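Local coordinates for triggering receptor expressed on myeloid cells 1 (Mus musculus, PDB 1U9K), which amplifies inflammatory responses as a myeloid cell-surface receptor that, once activated by its ligands, multimerizes and signals through the adapter TYROBP/DAP12, at residues Y9-G14 against V109-T114; G63-K68 against V78-L83; F23-Y28 against S72-Q77; N30-W35 against R52-P57. One frame throughout, in Å; residues are numbered along the deposited sequence.

Near the N terminus strand 7-11 opens interaction 1, which closes only at the C terminus, pairing this edge strand with 103-113 and enclosing the other three contacts of the extracellular Ig V-type domain. F23-Y28 then opens interaction 3 and N30-W35 interaction 4; R52-P57 closes interaction 4 inside interaction 3, joining the start of strand 32-37 to the loop before 58-62. G63-K68 opens interaction 2, S72-Q77 closes interaction 3, tying the turn after strand 17-22 to the start of strand 75-80, and V78-L83 closes interaction 2, so these two cross, sharing strand 75-80. Interaction 2 lies in the four-stranded sheet; W35 packs on M80, V78 and F65 across the sandwich. L83 meets L11, joining interactions 1 and 2.

Interaction 1 (Y9-G14 against V109-T114); sequences YDLVEG and VRLVVT. With ZN (zinc ion), chain C.
Y9 to E13 pair with R110 to T114 through a ladder of five main-chain hydrogen bonds, the two strands running parallel at 16°. Y9 N donates to R110 O (2.8 Å) and Y9 O accepts from V112 N (3.0 Å); L11 repeats the pattern with V112 O and T114 N, and E13 N ends it on T114 O.

Apolar contacts line the face carrying Y9, L11 and L111. The Y9 ring slants across V109, its CD1 3.5 Å from V109 CG1, while L11 CD1 meets L111 CD1 at 4.0 Å, the two leucines crossing at about a right angle. An alanine in place of Y9 would probably leave V109 CG1 without its aromatic neighbour and weaken the packing onto L17. On the other face the D10 carboxylate lies beside V112 and forms a salt bridge with R8, as suits an exposed acid.

Metal binding finishes the contact: zinc is held by E13 OE2 (1.8 Å) and T114 OXT (2.0 Å). The second ligand is the terminal carboxylate of a fragment of a longer receptor, so the site probably belongs to the construct. An N-terminal strand lying parallel to the last strand is characteristic of the immunoglobulin V-set fold.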
loop_
_atom_site.group_PDB
_atom_site.type_symbol
_atom_site.label_atom_id
_atom_site.label_comp_id
_atom_site.label_asym_id
_atom_site.label_seq_id
_atom_site.Cartn_x
_atom_site.Cartn_y
_atom_site.Cartn_z
ATOM N N TYR A 9 -5.241 -11.069 6.233
ATOM C CA TYR A 9 -4.164 -11.729 5.523
ATOM C C TYR A 9 -3.326 -12.391 6.597
ATOM O O TYR A 9 -2.657 -11.700 7.317
ATOM C CB TYR A 9 -3.308 -10.704 4.802
ATOM C CG TYR A 9 -3.901 -10.223 3.469
ATOM C CD1 TYR A 9 -5.053 -9.422 3.429
ATOM C CD2 TYR A 9 -3.296 -10.552 2.257
ATOM C CE1 TYR A 9 -5.577 -8.974 2.224
ATOM C CE2 TYR A 9 -3.835 -10.131 1.037
ATOM C CZ TYR A 9 -4.966 -9.334 1.021
ATOM O OH TYR A 9 -5.444 -8.900 -0.210
ATOM N N ASP A 10 -3.358 -13.714 6.665
ATOM C CA ASP A 10 -2.669 -14.506 7.721
ATOM C C ASP A 10 -1.402 -15.090 7.132
ATOM O O ASP A 10 -1.479 -15.832 6.141
ATOM C CB ASP A 10 -3.527 -15.677 8.110
ATOM C CG ASP A 10 -4.560 -15.308 9.082
ATOM O OD1 ASP A 10 -4.189 -14.983 10.246
ATOM O OD2 ASP A 10 -5.761 -15.296 8.746
ATOM N N LEU A 11 -0.243 -14.763 7.692
ATOM C CA LEU A 11 0.989 -15.233 7.102
ATOM C C LEU A 11 1.927 -15.613 8.252
ATOM O O LEU A 11 1.663 -15.300 9.391
ATOM C CB LEU A 11 1.647 -14.149 6.238
ATOM C CG LEU A 11 0.822 -13.805 4.999
ATOM C CD1 LEU A 11 1.332 -12.548 4.478
ATOM C CD2 LEU A 11 0.869 -14.918 3.966
ATOM N N VAL A 12 2.989 -16.305 7.866
ATOM C CA VAL A 12 4.015 -16.762 8.757
ATOM C C VAL A 12 5.143 -15.802 8.599
ATOM O O VAL A 12 5.411 -15.292 7.477
ATOM C CB VAL A 12 4.457 -18.169 8.428
ATOM C CG1 VAL A 12 5.428 -18.657 9.480
ATOM C CG2 VAL A 12 3.262 -19.054 8.413
ATOM N N GLU A 13 5.815 -15.565 9.703
ATOM C CA GLU A 13 7.034 -14.759 9.679
ATOM C C GLU A 13 8.094 -15.289 8.690
ATOM O O GLU A 13 8.299 -16.499 8.554
ATOM C CB GLU A 13 7.597 -14.669 11.082
ATOM C CG GLU A 13 7.904 -15.993 11.716
ATOM C CD GLU A 13 8.393 -15.828 13.139
ATOM O OE1 GLU A 13 9.454 -15.148 13.272
ATOM O OE2 GLU A 13 7.783 -16.439 14.072
ATOM N N GLY A 14 8.689 -14.363 7.934
ATOM C CA GLY A 14 9.608 -14.680 6.868
ATOM C C GLY A 14 8.977 -14.680 5.480
ATOM O O GLY A 14 9.680 -14.660 4.471
ATOM N N VAL A 109 -6.305 -3.897 4.907
ATOM C CA VAL A 109 -5.660 -5.178 5.015
ATOM C C VAL A 109 -5.273 -5.349 6.452
ATOM O O VAL A 109 -4.474 -4.594 6.931
ATOM C CB VAL A 109 -4.327 -5.156 4.173
ATOM C CG1 VAL A 109 -3.590 -6.382 4.365
ATOM C CG2 VAL A 109 -4.643 -4.938 2.682
ATOM N N ARG A 110 -5.830 -6.336 7.129
ATOM C CA ARG A 110 -5.463 -6.702 8.494
ATOM C C ARG A 110 -4.419 -7.819 8.339
ATOM O O ARG A 110 -4.763 -8.957 8.028
ATOM C CB ARG A 110 -6.669 -7.185 9.301
ATOM C CG ARG A 110 -6.331 -7.705 10.734
ATOM C CD ARG A 110 -5.763 -6.670 11.685
ATOM N NE ARG A 110 -6.807 -5.690 11.919
ATOM C CZ ARG A 110 -6.695 -4.613 12.662
ATOM N NH1 ARG A 110 -5.588 -4.355 13.341
ATOM N NH2 ARG A 110 -7.714 -3.798 12.740
ATOM N N LEU A 111 -3.166 -7.458 8.511
ATOM C CA LEU A 111 -2.051 -8.386 8.449
ATOM C C LEU A 111 -1.802 -9.002 9.813
ATOM O O LEU A 111 -1.591 -8.297 10.800
ATOM C CB LEU A 111 -0.801 -7.681 7.939
ATOM C CG LEU A 111 0.526 -8.434 7.927
ATOM C CD1 LEU A 111 0.386 -9.609 6.946
ATOM C CD2 LEU A 111 1.666 -7.517 7.563
ATOM N N VAL A 112 -1.874 -10.316 9.852
ATOM C CA VAL A 112 -1.558 -11.102 11.065
ATOM C C VAL A 112 -0.416 -12.040 10.741
ATOM O O VAL A 112 -0.571 -12.956 9.982
ATOM C CB VAL A 112 -2.762 -11.890 11.567
ATOM C CG1 VAL A 112 -2.456 -12.624 12.871
ATOM C CG2 VAL A 112 -3.921 -10.941 11.771
ATOM N N VAL A 113 0.745 -11.764 11.329
ATOM C CA VAL A 113 1.941 -12.539 11.122
ATOM C C VAL A 113 2.257 -13.318 12.379
ATOM O O VAL A 113 2.324 -12.744 13.452
ATOM C CB VAL A 113 3.185 -11.640 10.806
ATOM C CG1 VAL A 113 4.402 -12.505 10.555
ATOM C CG2 VAL A 113 2.917 -10.713 9.637
ATOM N N THR A 114 2.487 -14.620 12.247
ATOM C CA THR A 114 2.802 -15.435 13.432
ATOM C C THR A 114 4.175 -16.105 13.370
ATOM O O THR A 114 4.872 -16.146 12.291
ATOM C CB THR A 114 1.711 -16.508 13.632
ATOM O OG1 THR A 114 1.715 -17.380 12.512
ATOM C CG2 THR A 114 0.285 -15.911 13.565
ATOM O OXT THR A 114 4.542 -16.670 14.455
HETATM ZN ZN ZN C . 6.296 -17.527 14.165
#

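Interaction 2 (G63-K68 against V78-L83); sequences GKFTLK and VQMTDL
K64 holds T81 and D82 twice over, by its carbonyl and by its ammonium. It stands just before strand 65-70, which forms an antiparallel hairpin with strand 75-80 in the immunoglobulin V-set sandwich. K64 O takes T81 N at 3.0 Å, while NZ reaches D82 O at 3.2 Å from well above that carbonyl's plane. Chi1 (77°) sets CG between the backbone N and the carbonyl carbon; the chain bends at chi3, and CD lies 3.3 Å from T81 O. The long chain also lets the ammonium form a salt bridge with D87, a pairing usually made by an arginine in V domains.

T66 and Q79 form a hydrogen-bonded pair, T66 N giving to Q79 O at 2.8 Å and Q79 N returning to T66 O. Their polar side chains share one face: T66 OG1 bonds to H61, and Q79 OE1 accepts weakly from K68 NZ.

F65, L67, V78 and M80 occupy the other face, where V78 and M80 pack on W35 of the opposing sheet. L67 CD1 is tight against V78 CG2 (3.2 Å). The flexible M80 side chain lies beside F65 in an oblique Met-aromatic contact, its SD 4.9 Å from the ring centroid and its CG 3.6 Å from F65 CD2.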
loop_
_atom_site.group_PDB
_atom_site.type_symbol
_atom_site.label_atom_id
_atom_site.label_comp_id
_atom_site.label_asym_id
_atom_site.label_seq_id
_atom_site.Cartn_x
_atom_site.Cartn_y
_atom_site.Cartn_z
ATOM N N GLY A 63 13.100 0.100 2.144
ATOM C CA GLY A 63 13.301 -0.918 3.174
ATOM C C GLY A 63 12.725 -2.253 2.702
ATOM O O GLY A 63 13.075 -2.720 1.625
ATOM N N LYS A 64 11.828 -2.853 3.481
ATOM C CA LYS A 64 11.180 -4.118 3.075
ATOM C C LYS A 64 9.951 -3.920 2.208
ATOM O O LYS A 64 9.218 -4.896 1.920
ATOM C CB LYS A 64 10.759 -4.924 4.298
ATOM C CG LYS A 64 9.521 -4.446 5.000
ATOM C CD LYS A 64 9.050 -5.387 6.150
ATOM C CE LYS A 64 10.118 -5.601 7.275
ATOM N NZ LYS A 64 9.640 -6.647 8.265
ATOM N N PHE A 65 9.666 -2.673 1.866
ATOM C CA PHE A 65 8.463 -2.360 1.095
ATOM C C PHE A 65 8.843 -2.181 -0.389
ATOM O O PHE A 65 9.883 -1.605 -0.702
ATOM C CB PHE A 65 7.801 -1.084 1.604
ATOM C CG PHE A 65 7.454 -1.133 3.042
ATOM C CD1 PHE A 65 8.336 -0.715 3.988
ATOM C CD2 PHE A 65 6.221 -1.593 3.446
ATOM C CE1 PHE A 65 8.034 -0.784 5.319
ATOM C CE2 PHE A 65 5.920 -1.651 4.777
ATOM C CZ PHE A 65 6.846 -1.267 5.713
ATOM N N THR A 66 7.990 -2.700 -1.262
ATOM C CA THR A 66 8.081 -2.453 -2.674
ATOM C C THR A 66 6.688 -2.073 -3.146
ATOM O O THR A 66 5.708 -2.710 -2.814
ATOM C CB THR A 66 8.568 -3.723 -3.406
ATOM O OG1 THR A 66 9.916 -3.980 -3.021
ATOM C CG2 THR A 66 8.636 -3.496 -4.923
ATOM N N LEU A 67 6.591 -0.986 -3.906
ATOM C CA LEU A 67 5.358 -0.587 -4.536
ATOM C C LEU A 67 5.537 -0.650 -5.996
ATOM O O LEU A 67 6.449 -0.010 -6.562
ATOM C CB LEU A 67 5.102 0.836 -4.143
ATOM C CG LEU A 67 3.764 1.464 -4.052
ATOM C CD1 LEU A 67 2.853 0.605 -3.229
ATOM C CD2 LEU A 67 3.994 2.864 -3.387
ATOM N N LYS A 68 4.694 -1.403 -6.665
ATOM C CA LYS A 68 4.750 -1.442 -8.115
ATOM C C LYS A 68 3.554 -0.666 -8.576
ATOM O O LYS A 68 2.428 -0.952 -8.171
ATOM C CB LYS A 68 4.716 -2.857 -8.611
ATOM C CG LYS A 68 5.999 -3.635 -8.536
ATOM C CD LYS A 68 5.690 -5.062 -9.048
ATOM C CE LYS A 68 6.960 -5.871 -9.450
ATOM N NZ LYS A 68 7.477 -6.381 -8.144
ATOM N N VAL A 78 1.652 -3.970 -3.732
ATOM C CA VAL A 78 2.545 -3.752 -2.617
ATOM C C VAL A 78 3.134 -5.075 -2.174
ATOM O O VAL A 78 2.443 -6.080 -2.169
ATOM C CB VAL A 78 1.766 -3.118 -1.459
ATOM C CG1 VAL A 78 2.698 -2.928 -0.270
ATOM C CG2 VAL A 78 1.103 -1.802 -1.930
ATOM N N GLN A 79 4.435 -5.109 -1.878
ATOM C CA GLN A 79 5.042 -6.296 -1.303
ATOM C C GLN A 79 5.789 -5.854 -0.075
ATOM O O GLN A 79 6.474 -4.816 -0.117
ATOM C CB GLN A 79 5.995 -6.956 -2.258
ATOM C CG GLN A 79 5.329 -7.698 -3.380
ATOM C CD GLN A 79 6.354 -8.209 -4.362
ATOM O OE1 GLN A 79 6.486 -7.674 -5.467
ATOM N NE2 GLN A 79 7.134 -9.193 -3.937
ATOM N N MET A 80 5.671 -6.619 1.010
ATOM C CA MET A 80 6.493 -6.453 2.224
ATOM C C MET A 80 7.191 -7.763 2.410
ATOM O O MET A 80 6.535 -8.774 2.513
ATOM C CB MET A 80 5.621 -6.202 3.462
ATOM C CG MET A 80 4.859 -4.926 3.393
ATOM S SD MET A 80 3.697 -4.702 4.766
ATOM C CE MET A 80 4.688 -4.815 6.151
ATOM N N THR A 81 8.513 -7.759 2.428
ATOM C CA THR A 81 9.288 -8.957 2.466
ATOM C C THR A 81 9.734 -9.215 3.884
ATOM O O THR A 81 9.723 -8.332 4.724
ATOM C CB THR A 81 10.499 -8.854 1.582
ATOM O OG1 THR A 81 11.202 -7.618 1.869
ATOM C CG2 THR A 81 10.075 -8.753 0.110
ATOM N N ASP A 82 10.068 -10.466 4.132
ATOM C CA ASP A 82 10.651 -10.900 5.395
ATOM C C ASP A 82 9.775 -10.414 6.543
ATOM O O ASP A 82 10.224 -9.717 7.435
ATOM C CB ASP A 82 12.075 -10.375 5.556
ATOM C CG ASP A 82 12.843 -11.141 6.626
ATOM O OD1 ASP A 82 12.450 -12.319 6.927
ATOM O OD2 ASP A 82 13.819 -10.641 7.251
ATOM N N LEU A 83 8.495 -10.761 6.495
ATOM C CA LEU A 83 7.560 -10.326 7.520
ATOM C C LEU A 83 7.970 -10.752 8.909
ATOM O O LEU A 83 8.457 -11.845 9.124
ATOM C CB LEU A 83 6.161 -10.895 7.252
ATOM C CG LEU A 83 5.442 -10.328 6.046
ATOM C CD1 LEU A 83 4.233 -11.206 5.702
ATOM C CD2 LEU A 83 5.077 -8.917 6.286
#

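Interaction 3 (F23-Y28 against S72-Q77); sequences FNIMKY and SEAMLQ
A74 is where S72-Q77 first reaches F23 and I25. It adopts a left-handed backbone (phi 49°, psi 51°), and with M75 it faces D70 in a G1 beta bulge. Its methyl fits between the two residues, CB lying 3.7 Å from I25 CG1 and 3.6 Å from F23 O. A74 O accepts from F23 N (3.1 Å), the donor standing 47° out of the carbonyl plane, and A74 C sits over one face of the F23 ring near its rim.

The M75 side chain leaves F23 and packs on K20 and P22; its backbone does the touching, N lying 3.6 Å from F23 CE2. At L76 the N approaches the ring edge near its plane (4.0 Å from CD2), and L76 CB comes within 4.3 Å of F23 CD2.

An alanine in place of F23 would probably open a gap beside the M75-L76 backbone and leave the K33 ammonium without its cation-pi partner.

Behind the contact, N24 caps helix 25-28 through OD1, which accepts from K27 N at 3.2 Å. In the segment following C21 of the disulfide, one backbone bond thus sets the position, and the remaining attachment is probably mostly apolar packing of ring and methyl, with I25 and A74 meeting at the margin.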
loop_
_atom_site.group_PDB
_atom_site.type_symbol
_atom_site.label_atom_id
_atom_site.label_comp_id
_atom_site.label_asym_id
_atom_site.label_seq_id
_atom_site.Cartn_x
_atom_site.Cartn_y
_atom_site.Cartn_z
ATOM N N PHE A 23 -6.793 0.732 -8.882
ATOM C CA PHE A 23 -7.188 2.135 -8.812
ATOM C C PHE A 23 -7.884 2.556 -10.095
ATOM O O PHE A 23 -7.609 2.045 -11.167
ATOM C CB PHE A 23 -6.047 3.077 -8.458
ATOM C CG PHE A 23 -4.937 3.148 -9.479
ATOM C CD1 PHE A 23 -4.988 4.080 -10.476
ATOM C CD2 PHE A 23 -3.836 2.321 -9.389
ATOM C CE1 PHE A 23 -3.976 4.157 -11.418
ATOM C CE2 PHE A 23 -2.833 2.383 -10.310
ATOM C CZ PHE A 23 -2.910 3.318 -11.340
ATOM N N ASN A 24 -8.782 3.516 -9.969
ATOM C CA ASN A 24 -9.496 4.049 -11.123
ATOM C C ASN A 24 -8.577 4.964 -11.934
ATOM O O ASN A 24 -8.253 6.071 -11.476
ATOM C CB ASN A 24 -10.723 4.792 -10.603
ATOM C CG ASN A 24 -11.523 5.399 -11.686
ATOM O OD1 ASN A 24 -10.985 5.787 -12.713
ATOM N ND2 ASN A 24 -12.821 5.480 -11.491
ATOM N N ILE A 25 -8.188 4.533 -13.144
ATOM C CA ILE A 25 -7.244 5.270 -13.990
ATOM C C ILE A 25 -7.826 6.559 -14.485
ATOM O O ILE A 25 -7.078 7.492 -14.733
ATOM C CB ILE A 25 -6.754 4.399 -15.231
ATOM C CG1 ILE A 25 -5.608 3.508 -14.828
ATOM C CG2 ILE A 25 -6.289 5.262 -16.460
ATOM C CD1 ILE A 25 -4.244 4.093 -15.137
ATOM N N MET A 26 -9.135 6.614 -14.691
ATOM C CA MET A 26 -9.738 7.854 -15.162
ATOM C C MET A 26 -9.557 8.975 -14.154
ATOM O O MET A 26 -9.442 10.120 -14.564
ATOM C CB MET A 26 -11.222 7.646 -15.465
ATOM C CG MET A 26 -11.497 6.600 -16.531
ATOM S SD MET A 26 -13.218 6.586 -17.065
ATOM C CE MET A 26 -13.308 8.136 -17.958
ATOM N N LYS A 27 -9.599 8.659 -12.872
ATOM C CA LYS A 27 -9.490 9.654 -11.810
ATOM C C LYS A 27 -8.075 9.883 -11.301
ATOM O O LYS A 27 -7.676 11.010 -10.986
ATOM C CB LYS A 27 -10.363 9.233 -10.635
ATOM C CG LYS A 27 -11.869 9.271 -10.936
ATOM C CD LYS A 27 -12.687 9.731 -9.734
ATOM C CE LYS A 27 -13.045 8.590 -8.822
ATOM N NZ LYS A 27 -14.551 8.438 -8.744
ATOM N N TYR A 28 -7.301 8.819 -11.212
ATOM C CA TYR A 28 -6.094 8.831 -10.408
ATOM C C TYR A 28 -4.865 8.516 -11.220
ATOM O O TYR A 28 -3.874 8.208 -10.629
ATOM C CB TYR A 28 -6.212 7.869 -9.220
ATOM C CG TYR A 28 -7.397 8.168 -8.359
ATOM C CD1 TYR A 28 -7.559 9.428 -7.781
ATOM C CD2 TYR A 28 -8.357 7.210 -8.123
ATOM C CE1 TYR A 28 -8.631 9.699 -6.976
ATOM C CE2 TYR A 28 -9.466 7.482 -7.277
ATOM C CZ TYR A 28 -9.571 8.715 -6.718
ATOM O OH TYR A 28 -10.642 9.009 -5.930
ATOM N N SER A 72 -0.795 0.267 -16.657
ATOM C CA SER A 72 -1.250 -0.596 -17.716
ATOM C C SER A 72 -2.321 -1.595 -17.272
ATOM O O SER A 72 -3.135 -1.959 -18.070
ATOM C CB SER A 72 -0.094 -1.420 -18.291
ATOM O OG SER A 72 -0.585 -2.091 -19.441
ATOM N N GLU A 73 -2.315 -1.982 -16.009
ATOM C CA GLU A 73 -3.297 -2.928 -15.436
ATOM C C GLU A 73 -4.232 -2.223 -14.436
ATOM O O GLU A 73 -4.974 -2.879 -13.733
ATOM C CB GLU A 73 -2.589 -4.109 -14.734
ATOM C CG GLU A 73 -1.793 -5.079 -15.601
ATOM C CD GLU A 73 -1.048 -6.177 -14.795
ATOM O OE1 GLU A 73 -1.143 -6.254 -13.552
ATOM O OE2 GLU A 73 -0.261 -6.908 -15.312
ATOM N N ALA A 74 -4.138 -0.899 -14.359
ATOM C CA ALA A 74 -4.856 -0.067 -13.403
ATOM C C ALA A 74 -4.685 -0.639 -11.998
ATOM O O ALA A 74 -5.655 -0.851 -11.277
ATOM C CB ALA A 74 -6.324 0.005 -13.784
ATOM N N MET A 75 -3.429 -0.898 -11.623
ATOM C CA MET A 75 -3.072 -1.702 -10.458
ATOM C C MET A 75 -1.856 -1.080 -9.731
ATOM O O MET A 75 -0.872 -0.673 -10.349
ATOM C CB MET A 75 -2.741 -3.150 -10.910
ATOM C CG MET A 75 -2.268 -4.151 -9.841
ATOM S SD MET A 75 -3.549 -4.387 -8.575
ATOM C CE MET A 75 -5.053 -4.896 -9.574
ATOM N N LEU A 76 -1.930 -1.033 -8.420
ATOM C CA LEU A 76 -0.775 -0.792 -7.578
ATOM C C LEU A 76 -0.530 -2.077 -6.799
ATOM O O LEU A 76 -1.476 -2.547 -6.150
ATOM C CB LEU A 76 -1.197 0.287 -6.607
ATOM C CG LEU A 76 -0.192 0.857 -5.653
ATOM C CD1 LEU A 76 0.792 1.701 -6.457
ATOM C CD2 LEU A 76 -0.912 1.697 -4.611
ATOM N N GLN A 77 0.652 -2.664 -6.853
ATOM C CA GLN A 77 0.949 -3.867 -6.033
ATOM C C GLN A 77 1.950 -3.542 -4.942
ATOM O O GLN A 77 3.005 -2.954 -5.204
ATOM C CB GLN A 77 1.557 -4.969 -6.893
ATOM C CG GLN A 77 1.756 -6.267 -6.170
ATOM C CD GLN A 77 2.285 -7.320 -7.075
ATOM O OE1 GLN A 77 1.529 -7.972 -7.774
ATOM N NE2 GLN A 77 3.591 -7.479 -7.088
#

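Interaction 4 (N30-W35 against R52-P57); sequences NSQKAW and RPFTRP
F54 inserts its ring against the backbone and side chain of Q32. Q32 CB lies over one face in a CH-pi contact, 3.8 Å from the ring centroid and 20° off the normal. The chain extended beyond CG carries the rest of the glutamine across the ring's far end, CG standing 3.6 Å from CE1, with the amide plane turned 44° from the ring. A glutamine suits this place because its methylenes pack like a hydrocarbon while NE2 still reaches T50 O.

F54 CB rests on S31 O (3.6 Å). Beside it T55 CG2 meets N30 CB, two small groups brushing at an exposed margin. N30 OD1 is bridged to the main chain of the loop by a water, which donates to OD1 (2.9 Å) and accepts from F54 N (3.0 Å); chi1 -160° sets N30 CG anti to the backbone N, on the side of the loop, where OD1 reaches the water.

Strand 32-37 is the C strand of the V-set domain, and R52-P57 falls in the loop between strands 45-49 and 58-62, the place of the second complementarity-determining loop in antibody variable domains; N30 and S31 end the region matching the first.

The loop itself fixes F54. A cis peptide precedes P53, and a type I turn from P53 to R56 is closed by R56 N on P53 O. On the ring face opposite Q32, R52 lays CG over the ring near the rim, and F54 CE2 lies over the centre of the guanidinium's face. Farther back, K33 NZ donates to S31 O (2.8 Å) and to Y28 O, holding the carbonyl that F54 CB touches.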
loop_
_atom_site.group_PDB
_atom_site.type_symbol
_atom_site.label_atom_id
_atom_site.label_comp_id
_atom_site.label_asym_id
_atom_site.label_seq_id
_atom_site.Cartn_x
_atom_site.Cartn_y
_atom_site.Cartn_z
ATOM N N ASN A 30 -2.802 10.500 -12.731
ATOM C CA ASN A 30 -1.763 11.475 -12.395
ATOM C C ASN A 30 -1.769 11.830 -10.886
ATOM O O ASN A 30 -1.562 12.991 -10.481
ATOM C CB ASN A 30 -1.910 12.721 -13.277
ATOM C CG ASN A 30 -0.619 13.553 -13.331
ATOM O OD1 ASN A 30 0.431 13.052 -12.929
ATOM N ND2 ASN A 30 -0.696 14.813 -13.788
ATOM N N SER A 31 -2.083 10.863 -10.064
ATOM C CA SER A 31 -2.048 11.047 -8.627
ATOM C C SER A 31 -0.970 10.156 -8.044
ATOM O O SER A 31 -0.666 9.049 -8.552
ATOM C CB SER A 31 -3.408 10.700 -7.970
ATOM O OG SER A 31 -4.427 11.533 -8.448
ATOM N N GLN A 32 -0.420 10.624 -6.942
ATOM C CA GLN A 32 0.449 9.824 -6.128
ATOM C C GLN A 32 -0.354 8.732 -5.366
ATOM O O GLN A 32 -1.531 8.929 -4.959
ATOM C CB GLN A 32 1.194 10.737 -5.138
ATOM C CG GLN A 32 2.378 10.099 -4.502
ATOM C CD GLN A 32 3.259 11.127 -3.791
ATOM O OE1 GLN A 32 2.750 12.090 -3.228
ATOM N NE2 GLN A 32 4.569 10.926 -3.831
ATOM N N LYS A 33 0.311 7.606 -5.160
ATOM C CA LYS A 33 -0.226 6.511 -4.370
ATOM C C LYS A 33 0.717 6.144 -3.251
ATOM O O LYS A 33 1.907 6.426 -3.290
ATOM C CB LYS A 33 -0.568 5.294 -5.225
ATOM C CG LYS A 33 -1.635 5.598 -6.300
ATOM C CD LYS A 33 -1.032 5.764 -7.643
ATOM C CE LYS A 33 -2.065 6.113 -8.727
ATOM N NZ LYS A 33 -1.418 6.683 -9.879
ATOM N N ALA A 34 0.156 5.533 -2.209
ATOM C CA ALA A 34 0.918 5.216 -1.042
ATOM C C ALA A 34 0.391 3.979 -0.354
ATOM O O ALA A 34 -0.795 3.621 -0.444
ATOM C CB ALA A 34 0.933 6.339 -0.097
ATOM N N TRP A 35 1.296 3.355 0.382
ATOM C CA TRP A 35 0.981 2.305 1.347
ATOM C C TRP A 35 1.141 2.873 2.748
ATOM O O TRP A 35 2.143 3.489 3.028
ATOM C CB TRP A 35 1.965 1.174 1.165
ATOM C CG TRP A 35 1.796 -0.079 2.049
ATOM C CD1 TRP A 35 2.757 -0.605 2.844
ATOM C CD2 TRP A 35 0.695 -1.001 2.083
ATOM N NE1 TRP A 35 2.326 -1.771 3.404
ATOM C CE2 TRP A 35 1.067 -2.055 2.930
ATOM C CE3 TRP A 35 -0.559 -1.070 1.438
ATOM C CZ2 TRP A 35 0.246 -3.121 3.190
ATOM C CZ3 TRP A 35 -1.385 -2.135 1.697
ATOM C CH2 TRP A 35 -0.985 -3.148 2.572
ATOM N N ARG A 52 7.126 10.924 -9.059
ATOM C CA ARG A 52 6.815 11.619 -10.285
ATOM C C ARG A 52 7.680 11.068 -11.419
ATOM O O ARG A 52 8.819 10.676 -11.162
ATOM C CB ARG A 52 7.049 13.143 -10.138
ATOM C CG ARG A 52 5.738 13.906 -9.796
ATOM C CD ARG A 52 5.884 15.417 -9.535
ATOM N NE ARG A 52 4.707 15.943 -8.823
ATOM C CZ ARG A 52 4.551 15.990 -7.480
ATOM N NH1 ARG A 52 5.499 15.540 -6.639
ATOM N NH2 ARG A 52 3.423 16.473 -6.956
ATOM N N PRO A 53 7.184 11.056 -12.673
ATOM C CA PRO A 53 5.821 11.467 -13.064
ATOM C C PRO A 53 4.828 10.394 -12.689
ATOM O O PRO A 53 5.094 9.192 -12.898
ATOM C CB PRO A 53 5.892 11.558 -14.592
ATOM C CG PRO A 53 7.276 11.424 -14.931
ATOM C CD PRO A 53 7.986 10.663 -13.843
ATOM N N PHE A 54 3.709 10.813 -12.095
ATOM C CA PHE A 54 2.835 9.871 -11.429
ATOM C C PHE A 54 2.079 8.987 -12.396
ATOM O O PHE A 54 1.570 7.931 -11.967
ATOM C CB PHE A 54 1.850 10.606 -10.561
ATOM C CG PHE A 54 2.474 11.275 -9.380
ATOM C CD1 PHE A 54 3.380 10.578 -8.595
ATOM C CD2 PHE A 54 2.128 12.576 -9.020
ATOM C CE1 PHE A 54 3.990 11.176 -7.514
ATOM C CE2 PHE A 54 2.695 13.151 -7.956
ATOM C CZ PHE A 54 3.671 12.460 -7.194
ATOM N N THR A 55 1.990 9.401 -13.651
ATOM C CA THR A 55 1.337 8.582 -14.677
ATOM C C THR A 55 2.232 7.407 -15.200
ATOM O O THR A 55 1.740 6.510 -15.883
ATOM C CB THR A 55 0.977 9.422 -15.897
ATOM O OG1 THR A 55 2.150 10.109 -16.373
ATOM C CG2 THR A 55 -0.018 10.530 -15.593
ATOM N N ARG A 56 3.523 7.416 -14.877
ATOM C CA ARG A 56 4.447 6.479 -15.475
ATOM C C ARG A 56 4.530 5.194 -14.658
ATOM O O ARG A 56 4.466 5.253 -13.488
ATOM C CB ARG A 56 5.817 7.142 -15.662
ATOM C CG ARG A 56 5.761 8.252 -16.680
ATOM C CD ARG A 56 5.149 7.899 -18.083
ATOM N NE ARG A 56 5.646 6.597 -18.550
ATOM C CZ ARG A 56 5.550 6.117 -19.778
ATOM N NH1 ARG A 56 4.960 6.825 -20.739
ATOM N NH2 ARG A 56 6.053 4.905 -20.032
ATOM N N PRO A 57 4.619 4.032 -15.300
ATOM C CA PRO A 57 4.869 2.783 -14.553
ATOM C C PRO A 57 6.164 2.900 -13.744
ATOM O O PRO A 57 7.117 3.512 -14.217
ATOM C CB PRO A 57 5.073 1.757 -15.652
ATOM C CG PRO A 57 4.509 2.291 -16.836
ATOM C CD PRO A 57 4.484 3.791 -16.742
HETATM O O HOH W 1 3.151 13.745 -12.226
#